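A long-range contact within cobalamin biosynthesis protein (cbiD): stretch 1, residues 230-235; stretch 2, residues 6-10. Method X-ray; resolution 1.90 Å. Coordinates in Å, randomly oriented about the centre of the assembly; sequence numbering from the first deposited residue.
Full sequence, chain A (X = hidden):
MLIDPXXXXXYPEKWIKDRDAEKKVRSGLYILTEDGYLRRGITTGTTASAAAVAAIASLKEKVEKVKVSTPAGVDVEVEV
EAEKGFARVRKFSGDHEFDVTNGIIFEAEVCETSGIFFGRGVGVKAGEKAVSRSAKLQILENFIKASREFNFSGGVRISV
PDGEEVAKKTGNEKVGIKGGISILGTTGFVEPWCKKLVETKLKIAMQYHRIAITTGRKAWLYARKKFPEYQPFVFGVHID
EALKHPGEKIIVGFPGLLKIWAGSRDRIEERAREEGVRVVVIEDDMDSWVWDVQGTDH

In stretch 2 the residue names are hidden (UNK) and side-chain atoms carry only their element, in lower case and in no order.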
# COMPACT_ATOMS: atom_id res chain seq x y z
N TYR A 230 7.21 6.45 -21.14
CA TYR A 230 6.63 5.11 -20.98
C TYR A 230 5.58 5.23 -19.90
O TYR A 230 5.86 5.81 -18.86
CB TYR A 230 7.69 4.12 -20.51
CG TYR A 230 8.59 3.62 -21.59
CD1 TYR A 230 8.25 2.50 -22.34
CD2 TYR A 230 9.80 4.26 -21.87
CE1 TYR A 230 9.07 2.02 -23.33
CE2 TYR A 230 10.63 3.80 -22.87
CZ TYR A 230 10.26 2.67 -23.60
OH TYR A 230 11.09 2.19 -24.59
N GLN A 231 4.38 4.70 -20.13
CA GLN A 231 3.36 4.79 -19.08
C GLN A 231 3.74 3.77 -17.99
O GLN A 231 3.76 2.55 -18.23
CB GLN A 231 1.97 4.47 -19.64
CG GLN A 231 0.83 4.88 -18.71
CD GLN A 231 0.85 6.36 -18.38
OE1 GLN A 231 1.27 7.18 -19.20
NE2 GLN A 231 0.37 6.72 -17.20
N PRO A 232 4.04 4.26 -16.78
CA PRO A 232 4.42 3.39 -15.66
C PRO A 232 3.28 2.62 -15.01
O PRO A 232 2.25 3.20 -14.62
CB PRO A 232 5.12 4.36 -14.71
CG PRO A 232 4.33 5.62 -14.89
CD PRO A 232 4.09 5.68 -16.39
N PHE A 233 3.48 1.31 -14.92
CA PHE A 233 2.51 0.38 -14.34
C PHE A 233 3.21 -0.54 -13.35
O PHE A 233 4.39 -0.84 -13.50
CB PHE A 233 1.88 -0.49 -15.43
CG PHE A 233 0.90 0.25 -16.29
CD1 PHE A 233 -0.39 0.51 -15.82
CD2 PHE A 233 1.27 0.75 -17.54
CE1 PHE A 233 -1.29 1.25 -16.58
CE2 PHE A 233 0.38 1.49 -18.30
CZ PHE A 233 -0.90 1.74 -17.83
N VAL A 234 2.48 -0.97 -12.33
CA VAL A 234 3.04 -1.88 -11.35
C VAL A 234 2.40 -3.23 -11.59
O VAL A 234 1.18 -3.38 -11.47
CB VAL A 234 2.73 -1.45 -9.91
CG1 VAL A 234 3.23 -2.51 -8.95
CG2 VAL A 234 3.38 -0.12 -9.61
N PHE A 235 3.21 -4.21 -11.94
CA PHE A 235 2.71 -5.55 -12.19
C PHE A 235 3.30 -6.55 -11.21
O PHE A 235 3.04 -7.75 -11.30
CB PHE A 235 3.01 -5.97 -13.63
CG PHE A 235 1.99 -5.50 -14.62
CD1 PHE A 235 0.90 -6.31 -14.94
CD2 PHE A 235 2.07 -4.23 -15.19
CE1 PHE A 235 -0.09 -5.85 -15.81
CE2 PHE A 235 1.08 -3.77 -16.05
CZ PHE A 235 -0.00 -4.58 -16.36
N UNK A 6 -3.56 7.07 -7.74
CA UNK A 6 -2.30 6.53 -7.25
C UNK A 6 -1.35 6.12 -8.37
O UNK A 6 -0.22 6.62 -8.44
c UNK A 6 -3.84 4.57 -4.31
c UNK A 6 -1.22 4.71 -5.88
c UNK A 6 -3.35 5.73 -5.11
c UNK A 6 -2.55 5.31 -6.33
N UNK A 7 -1.80 5.22 -9.25
CA UNK A 7 -0.94 4.78 -10.33
C UNK A 7 -0.99 5.68 -11.55
O UNK A 7 -0.21 5.51 -12.48
o UNK A 7 -0.70 0.57 -10.27
o UNK A 7 0.17 0.52 -12.27
c UNK A 7 -0.06 2.63 -11.27
c UNK A 7 -0.21 1.14 -11.27
c UNK A 7 -1.26 3.35 -10.71
N UNK A 8 -1.93 6.62 -11.56
CA UNK A 8 -2.05 7.61 -12.63
C UNK A 8 -2.42 7.21 -14.06
O UNK A 8 -2.31 8.03 -14.98
c UNK A 8 -0.76 8.44 -12.67
c UNK A 8 0.81 9.97 -11.53
c UNK A 8 -0.66 9.64 -11.72
c UNK A 8 -1.33 9.37 -10.39
N UNK A 9 -2.85 5.98 -14.28
CA UNK A 9 -3.25 5.59 -15.63
C UNK A 9 -4.69 6.02 -15.82
O UNK A 9 -5.38 6.41 -14.87
c UNK A 9 -5.60 2.52 -13.36
o UNK A 9 -5.28 0.99 -11.55
c UNK A 9 -2.87 2.45 -13.90
c UNK A 9 -5.06 3.27 -14.41
c UNK A 9 -3.69 3.25 -14.69
c UNK A 9 -3.11 4.08 -15.82
c UNK A 9 -3.40 1.69 -12.85
c UNK A 9 -4.76 1.74 -12.59
N UNK A 10 -5.15 5.97 -17.07
CA UNK A 10 -6.51 6.35 -17.40
C UNK A 10 -7.38 5.11 -17.53
O UNK A 10 -6.91 4.04 -17.90
c UNK A 10 -7.90 7.90 -20.65
n UNK A 10 -8.56 9.66 -22.75
n UNK A 10 -9.25 8.26 -21.06
c UNK A 10 -9.54 9.10 -22.05
c UNK A 10 -6.54 7.12 -18.71
c UNK A 10 -7.92 7.28 -19.28
n UNK A 10 -10.80 9.40 -22.32
O HOH W 1 0.24 4.68 -15.03

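Position 6 carries four side-chain carbons and no other element. The chain forks at its first carbon, and one arm is two carbons long. None of these atoms touches stretch 1, which is out of reach. A fork at CB with arms of unequal length is the mark of isoleucine. The residue is Ile6, buried, with chi1 m and chi2 t.

Position 7 has three side-chain carbons in a row, and the third carries two oxygens. This is a carboxylate at the end of a two-carbon spacer, one carbon longer than aspartate would have. CB points toward stretch 1, and the chain is extended. One oxygen lies within hydrogen-bonding distance of the backbone N of Val234. The atoms fit glutamate, and the residue is Glu7. Its OE2 accepts a hydrogen bond from Val234 N at 2.7 Å, with an N-H...O angle of 156°. The same OE2 lies 3.1 Å from CA of Phe233, so the carboxylate sits close against the strand backbone. OE1 is 4.0 Å from CB of Val234 and is hydrogen-bonded elsewhere in the structure. Chi1 and chi2 are both t, which carries the carboxylate well out from the backbone of its own stretch.

Position 8 again has four carbons, but the fork comes at the second one. Two single-carbon arms follow. CB points sideways, and the side chain makes no close contact with stretch 1. The backbone is nearer, with O facing NE2 of Gln231. The fork means leucine, Leu8. Its nearest side-chain atom, CB, is 5.0 Å from NE2 of Gln231, while O of Leu8 lies 3.7 Å from the same NE2. Phi is positive, at 66°.

Position 9 shows one carbon leading to a six-carbon ring that bears one oxygen. CB points toward stretch 1, and a ring carbon approaches the ring of Phe233. A six-membered carbon ring with a single oxygen means tyrosine, Tyr9. Its CD2 lies 3.3 Å from CE1 of Phe233. The two rings meet rim to rim, with planes at 16° and centroids 5.6 Å apart. Neither ring lies over the face of the other.

Position 10 has three carbons, a nitrogen, and then a carbon carrying two more nitrogens. It makes no contact with stretch 1, and the end of its side chain leads away. The guanidinium group identifies Arg10. Its chi1, chi2 and chi3 are all t. The residue touches a crystal neighbour.

The contact joins a strand, residues 231-234, to a segment without regular secondary structure, and it buries 258 Å² in all. Glu7 supplies the one direct hydrogen bond, taking up the backbone NH of Val234. Water 1 adds a bridge. The O of water 1 donates to Glu7 O at 2.7 Å and to Pro232 O at 2.5 Å, and accepts from Gln231 NE2 at 3.0 Å. The two carbonyl oxygens, Pro232 O and Glu7 O, are 4.0 Å apart and are linked through this water. Phe233 and Tyr9 add apolar packing beside these polar links.

Stretch 2 (6-10) IELYR
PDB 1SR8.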